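Local coordinates for putative uncharacterized protein (Chaetomium thermophilum, PDB 4X2H), which is of unknown function but carries an NTF2 domain and pairs here with a different protein, as some members of this family do in nuclear transport, at residues B[28-33]-B[174-179]; B[34-39]-B[157-162]; B[83-88]-B[131-136]; B[120-125]-B[152-157]. All coordinates share one frame; numbering follows the deposited sequence.

All four contacts belong to one NTF2-type fold, a curved sheet with helices packed against it. Contacts 1 and 4 have centres about 10 Å apart and join on neighbouring strands 173-182 and 145-157. There Leu174 N and Val156 O probably hydrogen bond, as do Ala176 N and Ile154 O. Contact 2 lies about 11 Å from contact 1, centre to centre, and shares Pro157 with contact 4. Contact 3 stands apart, about 34 Å from contact 2 between centres. It shares strand 122-135 with contact 4, but the two lie on opposite sides of the chain's centre. Contacts 1, 3 and 4 also reach the second protein of the assembly.

Contact 1. Residues B[28-33]-B[174-179]; sequences GYVNNN and LIASHK
The ring of Tyr29 lies with one face on Ile175 and its edge toward His178. Methyl CD1 of Ile175 sits over the middle of the ring, 3.6 Å from the centroid of the Tyr29 ring, which makes a CH-pi contact. CG2 of the same isoleucine lies against ring atoms CD2 and CE2. The two side chains run side by side and point the same way. In the plane of the tyrosine ring, Tyr29 OH and His178 ND1 hydrogen bond at 3.0 Å, and either may be the donor. CG of His178 is anti to its backbone N (chi1 175°), which carries the imidazole to the phenol. NE2 of His178 bonds to Asp151, so both ring nitrogens have partners and the ring's rotation is fixed. Phe153 stacks on the His178 ring and Trp59 meets it edge-to-face.

The backbones meet in a single beta bridge between Tyr29 and Ile175. Ile175 N donates to Gly28 O at 2.8 Å, within the carbonyl plane. Val30 N donates to Ile175 O at 3.0 Å, from above the plane of the Ile175 carbonyl. Beside the bridge, Leu174 CB packs on Val30 CG1 at 3.9 Å. Leu174 CD1 crosses to Asn33 ND2 at 3.5 Å. OD1 of Asn33 caps Tyr36 N at the start of helix 34-39.

A classic beta bulge sets Ala176 and Ser177 together opposite Ile154, where strand 173-182 turns a corner. That strand runs between strands 45-48 and 145-157. The loop 28-33 follows helix 3-20 and leads into helix 34-39, while Pro56 and Trp59 of helix 56-66 pack on Tyr29.

Contact 2. Residues B[34-39]-B[157-162]; sequences ATYTKA and PNWDVL
The first turn of helix 34-39 docks on the loop that leaves strand 145-157, where Asn158 forms an Asx turn. In this turn Asn158 OD1 accepts from Asp160 N at 3.0 Å. Asn158 O accepts from both Val161 N and Leu162 N, so one residue folds the loop with its side chain and its backbone. The folded loop presents Asp160 to the helix.

Both oxygens of the Asp160 carboxylate hold Thr35. Thr35 N donates to Asp160 OD2 at 3.1 Å, on the syn lone pair of that oxygen. Thr35 OG1 donates to Asp160 OD1 at a very short 2.5 Å, from above the carboxylate plane. The carboxylate lies near the start of the helix, where the dipole would be expected to stabilise its negative charge.

The other branch of Thr35, CG2, meets the edge of the Trp159 indole at CD1, 3.7 Å away. Trp159 NE1 bonds to Phe103 O in a neighbouring loop. Tyr36 crosses the indole obliquely, with ring planes at 52° and Tyr36 CZ 3.9 Å from Trp159 CD1. Pro157 CB covers a rim of one indole face. The tyrosine also makes an edge-to-face contact with His41. At its tip, Tyr36 OH donates to Pro157 O across only 2.5 Å, in the carbonyl plane and at the edge of the phenol ring.

Contact 3. Residues B[83-88]-B[131-136]; sequences KPVRYD and VYFGAS
Lys83 lies at the irregular end of the antiparallel pairing between strands 83-96 and 122-135 of the NTF2-type sheet. Its N donates to Ala135 O at 2.9 Å. Pro84 O accepts from Gly134 N at 3.0 Å, where the partner strand turns a corner. A water sits at this end, within hydrogen-bonding reach of Lys83 O and Tyr132 O, and accepts from Ala135 N.

Val85 and Phe133 form a non-hydrogen-bonded antiparallel pair, the first regular one. Val85 CG1 touches Val131 CG1, and its CG2 touches Phe133 CD2. Arg86 and Tyr132 form the hydrogen-bonded pair, with Tyr132 N giving to Arg86 O at 2.8 Å in a nearly straight bond.

Tyr87 stands on the same face as Val85. Val131 CG1 lies over its ring, 3.9 Å from the centroid of the Tyr87 ring, while Val131 CG2 presses on CE2. Tyr87 OH bonds to Tyr180.

On the face of Arg86 and Tyr132, the arginine chain bends at chi3 (88°) and its guanidinium lies flat on the Tyr132 ring, planes 19° apart. Asp88 grips it side-on, through Arg86 NE to Asp88 OD1 at 2.9 Å and the salt bridge Arg86 NH2 to Asp88 OD2 at 2.8 Å.

Contact 4. Residues B[120-125]-B[152-157]; sequences RMMMAL and VFILVP
Leu125 CG is anti to its backbone N (chi1 171°), and this brings CD2 beside the Phe153 ring. Phe153 CG is instead anti to its own carbonyl carbon, and the two side chains point the same way. Leu125 CD2 lies 3.8 Å from Phe153 CD1 and also reaches Leu155 CD1. Met122 CG is anti to its backbone N as well (chi1 176°). The chain bends only at its last torsion, which sets CE 3.8 Å from Val156 CG1, while its CG meets Ile154 CG2. Met123 points to the other face from Ala124. With CG anti to its carbonyl carbon (chi1 -71°) and the chain bent at chi3, its CE comes to Leu155 CB.

The backbones form the antiparallel hairpin of strands 122-135 and 145-157. Met123 and Leu155 are a hydrogen-bonded pair, with Leu155 N to Met123 O at 2.8 Å. Leu125 and Phe153 are the next, with Phe153 N to Leu125 O at 2.7 Å. All four bonds of these two pairs lie in the carbonyl planes. Ala124 faces Ile154 between them, in a non-hydrogen-bonded pair.

Met123, Leu125, Phe153 and Leu155 line one face of the sheet. There Phe11 and Val12 of helix 3-20 cover Leu125. Ala124 and Ile154 lie on the other face, against apolar and aromatic side chains of the second protein.

The ladder stops at Pro157, whose ring nitrogen has no proton to give. Its CD packs on Met121 O at 3.3 Å instead. Met121 O is buried with no hydrogen-bond partner, which would be expected to carry some cost.

Contact 1. Residues B[28-33]-B[174-179]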
loop_
_atom_site.group_PDB
_atom_site.type_symbol
_atom_site.label_atom_id
_atom_site.label_comp_id
_atom_site.label_asym_id
_atom_site.label_seq_id
_atom_site.Cartn_x
_atom_site.Cartn_y
_atom_site.Cartn_z
ATOM N N GLY B 28 6.507 -15.999 5.007
ATOM C CA GLY B 28 5.718 -15.266 4.031
ATOM C C GLY B 28 6.537 -14.326 3.158
ATOM O O GLY B 28 5.986 -13.641 2.298
ATOM N N TYR B 29 7.849 -14.292 3.380
ATOM C CA TYR B 29 8.751 -13.411 2.631
ATOM C C TYR B 29 9.542 -14.174 1.574
ATOM O O TYR B 29 9.685 -15.394 1.660
ATOM C CB TYR B 29 9.711 -12.707 3.584
ATOM C CG TYR B 29 9.033 -11.720 4.500
ATOM C CD1 TYR B 29 8.306 -12.155 5.601
ATOM C CD2 TYR B 29 9.109 -10.354 4.263
ATOM C CE1 TYR B 29 7.685 -11.264 6.441
ATOM C CE2 TYR B 29 8.485 -9.450 5.108
ATOM C CZ TYR B 29 7.771 -9.916 6.188
ATOM O OH TYR B 29 7.148 -9.035 7.032
ATOM N N VAL B 30 10.073 -13.454 0.585
ATOM C CA VAL B 30 10.795 -14.094 -0.512
ATOM C C VAL B 30 12.114 -14.723 -0.065
ATOM O O VAL B 30 12.597 -15.650 -0.709
ATOM C CB VAL B 30 11.104 -13.100 -1.659
ATOM C CG1 VAL B 30 9.814 -12.656 -2.351
ATOM C CG2 VAL B 30 11.932 -11.912 -1.152
ATOM N N ASN B 31 12.683 -14.232 1.032
ATOM C CA ASN B 31 14.024 -14.647 1.452
ATOM C C ASN B 31 14.194 -16.158 1.573
ATOM O O ASN B 31 15.212 -16.707 1.149
ATOM C CB ASN B 31 14.391 -14.009 2.795
ATOM C CG ASN B 31 14.396 -12.503 2.739
ATOM O OD1 ASN B 31 13.476 -11.889 2.197
ATOM N ND2 ASN B 31 15.440 -11.891 3.295
ATOM N N ASN B 32 13.201 -16.824 2.149
ATOM C CA ASN B 32 13.294 -18.257 2.415
ATOM C C ASN B 32 12.540 -19.085 1.379
ATOM O O ASN B 32 12.004 -20.150 1.689
ATOM C CB ASN B 32 12.774 -18.562 3.821
ATOM C CG ASN B 32 13.558 -17.834 4.898
ATOM O OD1 ASN B 32 14.759 -17.596 4.754
ATOM N ND2 ASN B 32 12.881 -17.470 5.981
ATOM N N ASN B 33 12.508 -18.586 0.146
ATOM C CA ASN B 33 11.880 -19.297 -0.960
ATOM C C ASN B 33 12.940 -19.934 -1.853
ATOM O O ASN B 33 13.929 -19.292 -2.212
ATOM C CB ASN B 33 10.993 -18.350 -1.773
ATOM C CG ASN B 33 10.317 -19.046 -2.939
ATOM O OD1 ASN B 33 10.764 -18.949 -4.081
ATOM N ND2 ASN B 33 9.240 -19.761 -2.650
ATOM N N LEU B 174 4.273 -14.086 -2.062
ATOM C CA LEU B 174 5.270 -13.795 -1.037
ATOM C C LEU B 174 5.595 -12.309 -0.963
ATOM O O LEU B 174 5.411 -11.581 -1.928
ATOM C CB LEU B 174 6.547 -14.584 -1.314
ATOM C CG LEU B 174 6.369 -16.101 -1.345
ATOM C CD1 LEU B 174 7.596 -16.765 -1.946
ATOM C CD2 LEU B 174 6.091 -16.635 0.047
ATOM N N ILE B 175 6.094 -11.871 0.187
ATOM C CA ILE B 175 6.430 -10.470 0.390
ATOM C C ILE B 175 7.823 -10.152 -0.136
ATOM O O ILE B 175 8.822 -10.692 0.350
ATOM C CB ILE B 175 6.381 -10.080 1.871
ATOM C CG1 ILE B 175 5.026 -10.437 2.483
ATOM C CG2 ILE B 175 6.664 -8.592 2.040
ATOM C CD1 ILE B 175 5.060 -10.495 3.983
ATOM N N ALA B 176 7.873 -9.259 -1.112
ATOM C CA ALA B 176 9.133 -8.770 -1.672
ATOM C C ALA B 176 9.546 -7.456 -1.022
ATOM O O ALA B 176 10.736 -7.174 -0.875
ATOM C CB ALA B 176 9.008 -8.593 -3.166
ATOM N N SER B 177 8.552 -6.650 -0.664
ATOM C CA SER B 177 8.767 -5.395 0.060
ATOM C C SER B 177 7.692 -5.234 1.116
ATOM O O SER B 177 6.562 -5.692 0.936
ATOM C CB SER B 177 8.747 -4.183 -0.878
ATOM O OG SER B 177 9.847 -4.181 -1.766
ATOM N N HIS B 178 8.048 -4.561 2.204
ATOM C CA HIS B 178 7.150 -4.366 3.324
ATOM C C HIS B 178 7.537 -3.093 4.049
ATOM O O HIS B 178 8.691 -2.936 4.437
ATOM C CB HIS B 178 7.211 -5.564 4.273
ATOM C CG HIS B 178 6.411 -5.395 5.528
ATOM N ND1 HIS B 178 6.668 -6.121 6.668
ATOM C CD2 HIS B 178 5.360 -4.594 5.820
ATOM C CE1 HIS B 178 5.810 -5.775 7.613
ATOM N NE2 HIS B 178 5.007 -4.848 7.125
ATOM N N LYS B 179 6.581 -2.181 4.199
ATOM C CA LYS B 179 6.754 -1.016 5.057
ATOM C C LYS B 179 5.665 -0.989 6.108
ATOM O O LYS B 179 4.475 -1.052 5.794
ATOM C CB LYS B 179 6.721 0.289 4.268
ATOM C CG LYS B 179 7.700 0.363 3.126
ATOM C CD LYS B 179 7.541 1.681 2.392
ATOM C CE LYS B 179 8.557 1.835 1.280
ATOM N NZ LYS B 179 9.950 1.709 1.786
#

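Contact 2. Residues B[34-39]-B[157-162]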
loop_
_atom_site.group_PDB
_atom_site.type_symbol
_atom_site.label_atom_id
_atom_site.label_comp_id
_atom_site.label_asym_id
_atom_site.label_seq_id
_atom_site.Cartn_x
_atom_site.Cartn_y
_atom_site.Cartn_z
ATOM N N ALA B 34 12.725 -21.200 -2.197
ATOM C CA ALA B 34 13.699 -21.985 -2.949
ATOM C C ALA B 34 13.986 -21.394 -4.327
ATOM O O ALA B 34 15.140 -21.218 -4.713
ATOM C CB ALA B 34 13.205 -23.420 -3.094
ATOM N N THR B 35 12.929 -21.094 -5.070
ATOM C CA THR B 35 13.073 -20.615 -6.437
ATOM C C THR B 35 13.658 -19.204 -6.493
ATOM O O THR B 35 14.549 -18.928 -7.297
ATOM C CB THR B 35 11.720 -20.653 -7.172
ATOM O OG1 THR B 35 11.401 -22.013 -7.489
ATOM C CG2 THR B 35 11.757 -19.844 -8.461
ATOM N N TYR B 36 13.165 -18.305 -5.650
ATOM C CA TYR B 36 13.677 -16.940 -5.653
ATOM C C TYR B 36 15.120 -16.903 -5.165
ATOM O O TYR B 36 15.908 -16.079 -5.622
ATOM C CB TYR B 36 12.792 -16.031 -4.803
ATOM C CG TYR B 36 11.535 -15.590 -5.518
ATOM C CD1 TYR B 36 11.591 -15.055 -6.798
ATOM C CD2 TYR B 36 10.298 -15.725 -4.922
ATOM C CE1 TYR B 36 10.441 -14.651 -7.459
ATOM C CE2 TYR B 36 9.142 -15.328 -5.575
ATOM C CZ TYR B 36 9.220 -14.794 -6.839
ATOM O OH TYR B 36 8.066 -14.403 -7.481
ATOM N N THR B 37 15.474 -17.811 -4.262
ATOM C CA THR B 37 16.840 -17.875 -3.756
ATOM C C THR B 37 17.791 -18.347 -4.854
ATOM O O THR B 37 18.874 -17.789 -5.025
ATOM C CB THR B 37 16.942 -18.804 -2.535
ATOM O OG1 THR B 37 16.200 -18.236 -1.445
ATOM C CG2 THR B 37 18.393 -18.987 -2.102
ATOM N N LYS B 38 17.384 -19.371 -5.598
ATOM C CA LYS B 38 18.194 -19.869 -6.708
ATOM C C LYS B 38 18.341 -18.792 -7.778
ATOM O O LYS B 38 19.392 -18.665 -8.408
ATOM C CB LYS B 38 17.568 -21.131 -7.311
ATOM C CG LYS B 38 18.406 -21.804 -8.396
ATOM C CD LYS B 38 19.564 -22.596 -7.801
ATOM C CE LYS B 38 20.463 -23.176 -8.885
ATOM N NZ LYS B 38 21.900 -23.151 -8.484
ATOM N N ALA B 39 17.279 -18.018 -7.975
ATOM C CA ALA B 39 17.263 -16.974 -8.989
ATOM C C ALA B 39 18.031 -15.731 -8.548
ATOM O O ALA B 39 18.282 -14.838 -9.354
ATOM C CB ALA B 39 15.827 -16.608 -9.332
ATOM N N PRO B 157 4.497 -13.708 -7.016
ATOM C CA PRO B 157 4.076 -15.113 -7.066
ATOM C C PRO B 157 5.054 -16.066 -6.384
ATOM O O PRO B 157 6.266 -15.905 -6.528
ATOM C CB PRO B 157 4.015 -15.408 -8.568
ATOM C CG PRO B 157 3.865 -14.098 -9.221
ATOM C CD PRO B 157 4.601 -13.119 -8.361
ATOM N N ASN B 158 4.528 -17.041 -5.651
ATOM C CA ASN B 158 5.342 -18.146 -5.152
ATOM C C ASN B 158 5.330 -19.266 -6.179
ATOM O O ASN B 158 4.381 -20.047 -6.240
ATOM C CB ASN B 158 4.828 -18.656 -3.804
ATOM C CG ASN B 158 5.736 -19.718 -3.194
ATOM O OD1 ASN B 158 6.627 -20.256 -3.861
ATOM N ND2 ASN B 158 5.508 -20.030 -1.926
ATOM N N TRP B 159 6.385 -19.341 -6.987
ATOM C CA TRP B 159 6.442 -20.306 -8.081
ATOM C C TRP B 159 6.476 -21.748 -7.582
ATOM O O TRP B 159 6.157 -22.672 -8.329
ATOM C CB TRP B 159 7.669 -20.052 -8.960
ATOM C CG TRP B 159 7.751 -18.673 -9.526
ATOM C CD1 TRP B 159 8.773 -17.783 -9.365
ATOM C CD2 TRP B 159 6.770 -18.013 -10.340
ATOM N NE1 TRP B 159 8.496 -16.618 -10.035
ATOM C CE2 TRP B 159 7.273 -16.733 -10.642
ATOM C CE3 TRP B 159 5.524 -18.384 -10.851
ATOM C CZ2 TRP B 159 6.568 -15.816 -11.424
ATOM C CZ3 TRP B 159 4.827 -17.474 -11.631
ATOM C CH2 TRP B 159 5.351 -16.205 -11.906
ATOM N N ASP B 160 6.862 -21.939 -6.325
ATOM C CA ASP B 160 6.994 -23.280 -5.762
ATOM C C ASP B 160 5.669 -23.827 -5.245
ATOM O O ASP B 160 5.560 -25.024 -4.967
ATOM C CB ASP B 160 8.029 -23.280 -4.633
ATOM C CG ASP B 160 9.422 -22.913 -5.117
ATOM O OD1 ASP B 160 9.818 -23.393 -6.202
ATOM O OD2 ASP B 160 10.115 -22.139 -4.420
ATOM N N VAL B 161 4.666 -22.958 -5.131
ATOM C CA VAL B 161 3.366 -23.334 -4.577
ATOM C C VAL B 161 2.246 -23.173 -5.602
ATOM O O VAL B 161 1.359 -24.022 -5.693
ATOM C CB VAL B 161 3.039 -22.496 -3.312
ATOM C CG1 VAL B 161 1.586 -22.684 -2.877
ATOM C CG2 VAL B 161 3.975 -22.879 -2.181
ATOM N N LEU B 162 2.282 -22.087 -6.368
ATOM C CA LEU B 162 1.248 -21.829 -7.372
ATOM C C LEU B 162 1.119 -22.979 -8.362
ATOM O O LEU B 162 2.057 -23.289 -9.096
ATOM C CB LEU B 162 1.543 -20.533 -8.130
ATOM C CG LEU B 162 1.213 -19.238 -7.388
ATOM C CD1 LEU B 162 1.762 -18.046 -8.145
ATOM C CD2 LEU B 162 -0.290 -19.092 -7.192
#

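Contact 3. Residues B[83-88]-B[131-136]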
loop_
_atom_site.group_PDB
_atom_site.type_symbol
_atom_site.label_atom_id
_atom_site.label_comp_id
_atom_site.label_asym_id
_atom_site.label_seq_id
_atom_site.Cartn_x
_atom_site.Cartn_y
_atom_site.Cartn_z
ATOM N N LYS B 83 -4.287 -9.221 26.830
ATOM C CA LYS B 83 -3.417 -9.646 25.742
ATOM C C LYS B 83 -2.407 -8.533 25.484
ATOM O O LYS B 83 -2.807 -7.382 25.301
ATOM C CB LYS B 83 -4.241 -9.942 24.494
ATOM C CG LYS B 83 -3.454 -10.514 23.325
ATOM C CD LYS B 83 -4.405 -10.987 22.236
ATOM C CE LYS B 83 -3.673 -11.334 20.949
ATOM N NZ LYS B 83 -2.535 -12.259 21.174
ATOM N N PRO B 84 -1.098 -8.859 25.479
ATOM C CA PRO B 84 -0.088 -7.811 25.296
ATOM C C PRO B 84 -0.276 -6.964 24.038
ATOM O O PRO B 84 -0.291 -5.740 24.144
ATOM C CB PRO B 84 1.216 -8.606 25.229
ATOM C CG PRO B 84 0.962 -9.779 26.096
ATOM C CD PRO B 84 -0.475 -10.148 25.832
ATOM N N VAL B 85 -0.418 -7.601 22.879
ATOM C CA VAL B 85 -0.546 -6.880 21.608
ATOM C C VAL B 85 -1.575 -7.547 20.713
ATOM O O VAL B 85 -1.568 -8.763 20.564
ATOM C CB VAL B 85 0.797 -6.813 20.844
ATOM C CG1 VAL B 85 0.646 -6.002 19.562
ATOM C CG2 VAL B 85 1.895 -6.223 21.717
ATOM N N ARG B 86 -2.449 -6.751 20.105
ATOM C CA ARG B 86 -3.439 -7.280 19.171
ATOM C C ARG B 86 -3.605 -6.346 17.984
ATOM O O ARG B 86 -3.850 -5.154 18.158
ATOM C CB ARG B 86 -4.792 -7.488 19.858
ATOM C CG ARG B 86 -5.791 -8.262 18.998
ATOM C CD ARG B 86 -7.160 -8.370 19.654
ATOM N NE ARG B 86 -8.047 -7.241 19.349
ATOM C CZ ARG B 86 -8.580 -6.417 20.252
ATOM N NH1 ARG B 86 -8.320 -6.551 21.548
ATOM N NH2 ARG B 86 -9.382 -5.437 19.856
ATOM N N TYR B 87 -3.458 -6.901 16.779
ATOM C CA TYR B 87 -3.716 -6.165 15.550
ATOM C C TYR B 87 -5.119 -6.437 15.032
ATOM O O TYR B 87 -5.511 -7.591 14.857
ATOM C CB TYR B 87 -2.686 -6.536 14.476
ATOM C CG TYR B 87 -1.302 -6.003 14.759
ATOM C CD1 TYR B 87 -0.447 -6.659 15.634
ATOM C CD2 TYR B 87 -0.851 -4.840 14.153
ATOM C CE1 TYR B 87 0.819 -6.165 15.895
ATOM C CE2 TYR B 87 0.408 -4.345 14.409
ATOM C CZ TYR B 87 1.238 -5.010 15.281
ATOM O OH TYR B 87 2.495 -4.519 15.541
ATOM N N ASP B 88 -5.864 -5.366 14.779
ATOM C CA ASP B 88 -7.200 -5.444 14.198
ATOM C C ASP B 88 -7.185 -4.776 12.839
ATOM O O ASP B 88 -6.924 -3.582 12.749
ATOM C CB ASP B 88 -8.237 -4.752 15.091
ATOM C CG ASP B 88 -8.606 -5.564 16.318
ATOM O OD1 ASP B 88 -7.990 -6.623 16.557
ATOM O OD2 ASP B 88 -9.518 -5.126 17.054
ATOM N N VAL B 131 -3.649 -1.128 16.474
ATOM C CA VAL B 131 -2.857 -1.987 17.343
ATOM C C VAL B 131 -3.270 -1.702 18.774
ATOM O O VAL B 131 -3.165 -0.565 19.230
ATOM C CB VAL B 131 -1.346 -1.737 17.217
ATOM C CG1 VAL B 131 -0.572 -2.909 17.813
ATOM C CG2 VAL B 131 -0.943 -1.488 15.780
ATOM N N TYR B 132 -3.733 -2.726 19.481
ATOM C CA TYR B 132 -4.132 -2.568 20.876
ATOM C C TYR B 132 -3.103 -3.170 21.813
ATOM O O TYR B 132 -2.772 -4.348 21.708
ATOM C CB TYR B 132 -5.494 -3.214 21.122
ATOM C CG TYR B 132 -6.611 -2.543 20.366
ATOM C CD1 TYR B 132 -7.298 -1.471 20.913
ATOM C CD2 TYR B 132 -6.974 -2.976 19.101
ATOM C CE1 TYR B 132 -8.316 -0.846 20.221
ATOM C CE2 TYR B 132 -7.994 -2.359 18.403
ATOM C CZ TYR B 132 -8.661 -1.295 18.969
ATOM O OH TYR B 132 -9.677 -0.680 18.276
ATOM N N PHE B 133 -2.601 -2.347 22.726
ATOM C CA PHE B 133 -1.668 -2.803 23.748
ATOM C C PHE B 133 -2.366 -2.952 25.090
ATOM O O PHE B 133 -2.953 -1.999 25.598
ATOM C CB PHE B 133 -0.502 -1.828 23.869
ATOM C CG PHE B 133 0.331 -1.742 22.630
ATOM C CD1 PHE B 133 -0.059 -0.940 21.572
ATOM C CD2 PHE B 133 1.495 -2.478 22.516
ATOM C CE1 PHE B 133 0.715 -0.866 20.416
ATOM C CE2 PHE B 133 2.266 -2.406 21.369
ATOM C CZ PHE B 133 1.868 -1.601 20.322
ATOM N N GLY B 134 -2.312 -4.155 25.653
ATOM C CA GLY B 134 -2.822 -4.396 26.995
ATOM C C GLY B 134 -4.335 -4.454 27.105
ATOM O O GLY B 134 -4.890 -4.267 28.191
ATOM N N ALA B 135 -5.006 -4.713 25.990
ATOM C CA ALA B 135 -6.458 -4.832 25.975
ATOM C C ALA B 135 -6.898 -6.261 26.264
ATOM O O ALA B 135 -6.153 -7.215 26.022
ATOM C CB ALA B 135 -7.012 -4.380 24.632
ATOM N N SER B 136 -8.112 -6.407 26.782
ATOM C CA SER B 136 -8.733 -7.719 26.880
ATOM C C SER B 136 -8.855 -8.269 25.458
ATOM O O SER B 136 -9.010 -7.492 24.515
ATOM C CB SER B 136 -10.096 -7.639 27.564
ATOM O OG SER B 136 -9.980 -7.053 28.850
HETATM O O HOH W 1 -4.049 -5.977 23.466
HETATM O O HOH W 2 -6.292 -7.694 22.956
HETATM O O HOH W 3 -10.577 -2.341 16.203
#

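Contact 4. Residues B[120-125]-B[152-157]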
loop_
_atom_site.group_PDB
_atom_site.type_symbol
_atom_site.label_atom_id
_atom_site.label_comp_id
_atom_site.label_asym_id
_atom_site.label_seq_id
_atom_site.Cartn_x
_atom_site.Cartn_y
_atom_site.Cartn_z
ATOM N N ARG B 120 0.090 -14.535 -12.588
ATOM C CA ARG B 120 1.433 -13.972 -12.523
ATOM C C ARG B 120 1.375 -12.503 -12.124
ATOM O O ARG B 120 1.815 -11.622 -12.866
ATOM C CB ARG B 120 2.149 -14.143 -13.866
ATOM C CG ARG B 120 2.367 -15.602 -14.227
ATOM C CD ARG B 120 3.330 -15.786 -15.388
ATOM N NE ARG B 120 2.797 -15.269 -16.649
ATOM C CZ ARG B 120 3.196 -14.147 -17.247
ATOM N NH1 ARG B 120 4.146 -13.387 -16.717
ATOM N NH2 ARG B 120 2.638 -13.785 -18.394
ATOM N N MET B 121 0.840 -12.264 -10.932
ATOM C CA MET B 121 0.578 -10.917 -10.437
ATOM C C MET B 121 1.623 -10.435 -9.448
ATOM O O MET B 121 1.926 -11.121 -8.468
ATOM C CB MET B 121 -0.784 -10.860 -9.745
ATOM C CG MET B 121 -1.963 -11.268 -10.600
ATOM S SD MET B 121 -3.504 -11.151 -9.666
ATOM C CE MET B 121 -3.281 -12.432 -8.437
ATOM N N MET B 122 2.158 -9.245 -9.706
ATOM C CA MET B 122 2.886 -8.488 -8.703
ATOM C C MET B 122 1.914 -7.458 -8.145
ATOM O O MET B 122 1.363 -6.655 -8.899
ATOM C CB MET B 122 4.115 -7.811 -9.299
ATOM C CG MET B 122 4.868 -6.920 -8.345
ATOM S SD MET B 122 6.253 -6.136 -9.195
ATOM C CE MET B 122 7.611 -6.709 -8.184
ATOM N N MET B 123 1.698 -7.491 -6.836
ATOM C CA MET B 123 0.658 -6.677 -6.217
ATOM C C MET B 123 1.197 -5.674 -5.215
ATOM O O MET B 123 2.135 -5.958 -4.473
ATOM C CB MET B 123 -0.365 -7.576 -5.523
ATOM C CG MET B 123 -1.247 -8.345 -6.492
ATOM S SD MET B 123 -2.164 -9.683 -5.711
ATOM C CE MET B 123 -0.838 -10.827 -5.325
ATOM N N ALA B 124 0.579 -4.498 -5.217
ATOM C CA ALA B 124 0.778 -3.489 -4.179
ATOM C C ALA B 124 -0.403 -3.544 -3.224
ATOM O O ALA B 124 -1.527 -3.224 -3.603
ATOM C CB ALA B 124 0.911 -2.106 -4.790
ATOM N N LEU B 125 -0.140 -3.967 -1.991
ATOM C CA LEU B 125 -1.176 -4.143 -0.979
ATOM C C LEU B 125 -1.014 -3.116 0.127
ATOM O O LEU B 125 0.085 -2.937 0.639
ATOM C CB LEU B 125 -1.104 -5.559 -0.397
ATOM C CG LEU B 125 -1.963 -5.866 0.833
ATOM C CD1 LEU B 125 -3.439 -5.840 0.480
ATOM C CD2 LEU B 125 -1.566 -7.210 1.428
ATOM N N VAL B 152 2.155 -1.536 4.112
ATOM C CA VAL B 152 2.126 -1.726 2.671
ATOM C C VAL B 152 3.077 -2.853 2.293
ATOM O O VAL B 152 4.147 -3.005 2.880
ATOM C CB VAL B 152 2.477 -0.434 1.883
ATOM C CG1 VAL B 152 1.393 0.630 2.094
ATOM C CG2 VAL B 152 3.862 0.082 2.244
ATOM N N PHE B 153 2.646 -3.660 1.331
ATOM C CA PHE B 153 3.408 -4.811 0.864
ATOM C C PHE B 153 3.480 -4.817 -0.641
ATOM O O PHE B 153 2.519 -4.439 -1.313
ATOM C CB PHE B 153 2.771 -6.136 1.292
ATOM C CG PHE B 153 2.569 -6.289 2.767
ATOM C CD1 PHE B 153 1.384 -5.890 3.358
ATOM C CD2 PHE B 153 3.541 -6.884 3.555
ATOM C CE1 PHE B 153 1.179 -6.062 4.700
ATOM C CE2 PHE B 153 3.343 -7.052 4.904
ATOM C CZ PHE B 153 2.161 -6.644 5.482
ATOM N N ILE B 154 4.611 -5.267 -1.171
ATOM C CA ILE B 154 4.650 -5.717 -2.550
ATOM C C ILE B 154 4.704 -7.241 -2.534
ATOM O O ILE B 154 5.617 -7.841 -1.962
ATOM C CB ILE B 154 5.834 -5.129 -3.328
ATOM C CG1 ILE B 154 5.660 -3.616 -3.447
ATOM C CG2 ILE B 154 5.905 -5.745 -4.722
ATOM C CD1 ILE B 154 6.865 -2.894 -4.004
ATOM N N LEU B 155 3.701 -7.857 -3.144
ATOM C CA LEU B 155 3.611 -9.308 -3.196
ATOM C C LEU B 155 3.968 -9.830 -4.576
ATOM O O LEU B 155 3.588 -9.229 -5.578
ATOM C CB LEU B 155 2.211 -9.768 -2.823
ATOM C CG LEU B 155 1.710 -9.372 -1.437
ATOM C CD1 LEU B 155 0.254 -9.751 -1.314
ATOM C CD2 LEU B 155 2.536 -10.034 -0.337
ATOM N N VAL B 156 4.688 -10.950 -4.617
ATOM C CA VAL B 156 5.052 -11.601 -5.879
ATOM C C VAL B 156 4.649 -13.079 -5.838
ATOM O O VAL B 156 4.449 -13.647 -4.760
ATOM C CB VAL B 156 6.567 -11.473 -6.175
ATOM C CG1 VAL B 156 6.949 -10.017 -6.422
ATOM C CG2 VAL B 156 7.398 -12.056 -5.043
ATOM N N PRO B 157 4.497 -13.708 -7.016
ATOM C CA PRO B 157 4.076 -15.113 -7.066
ATOM C C PRO B 157 5.054 -16.066 -6.384
ATOM O O PRO B 157 6.266 -15.905 -6.528
ATOM C CB PRO B 157 4.015 -15.408 -8.568
ATOM C CG PRO B 157 3.865 -14.098 -9.221
ATOM C CD PRO B 157 4.601 -13.119 -8.361
#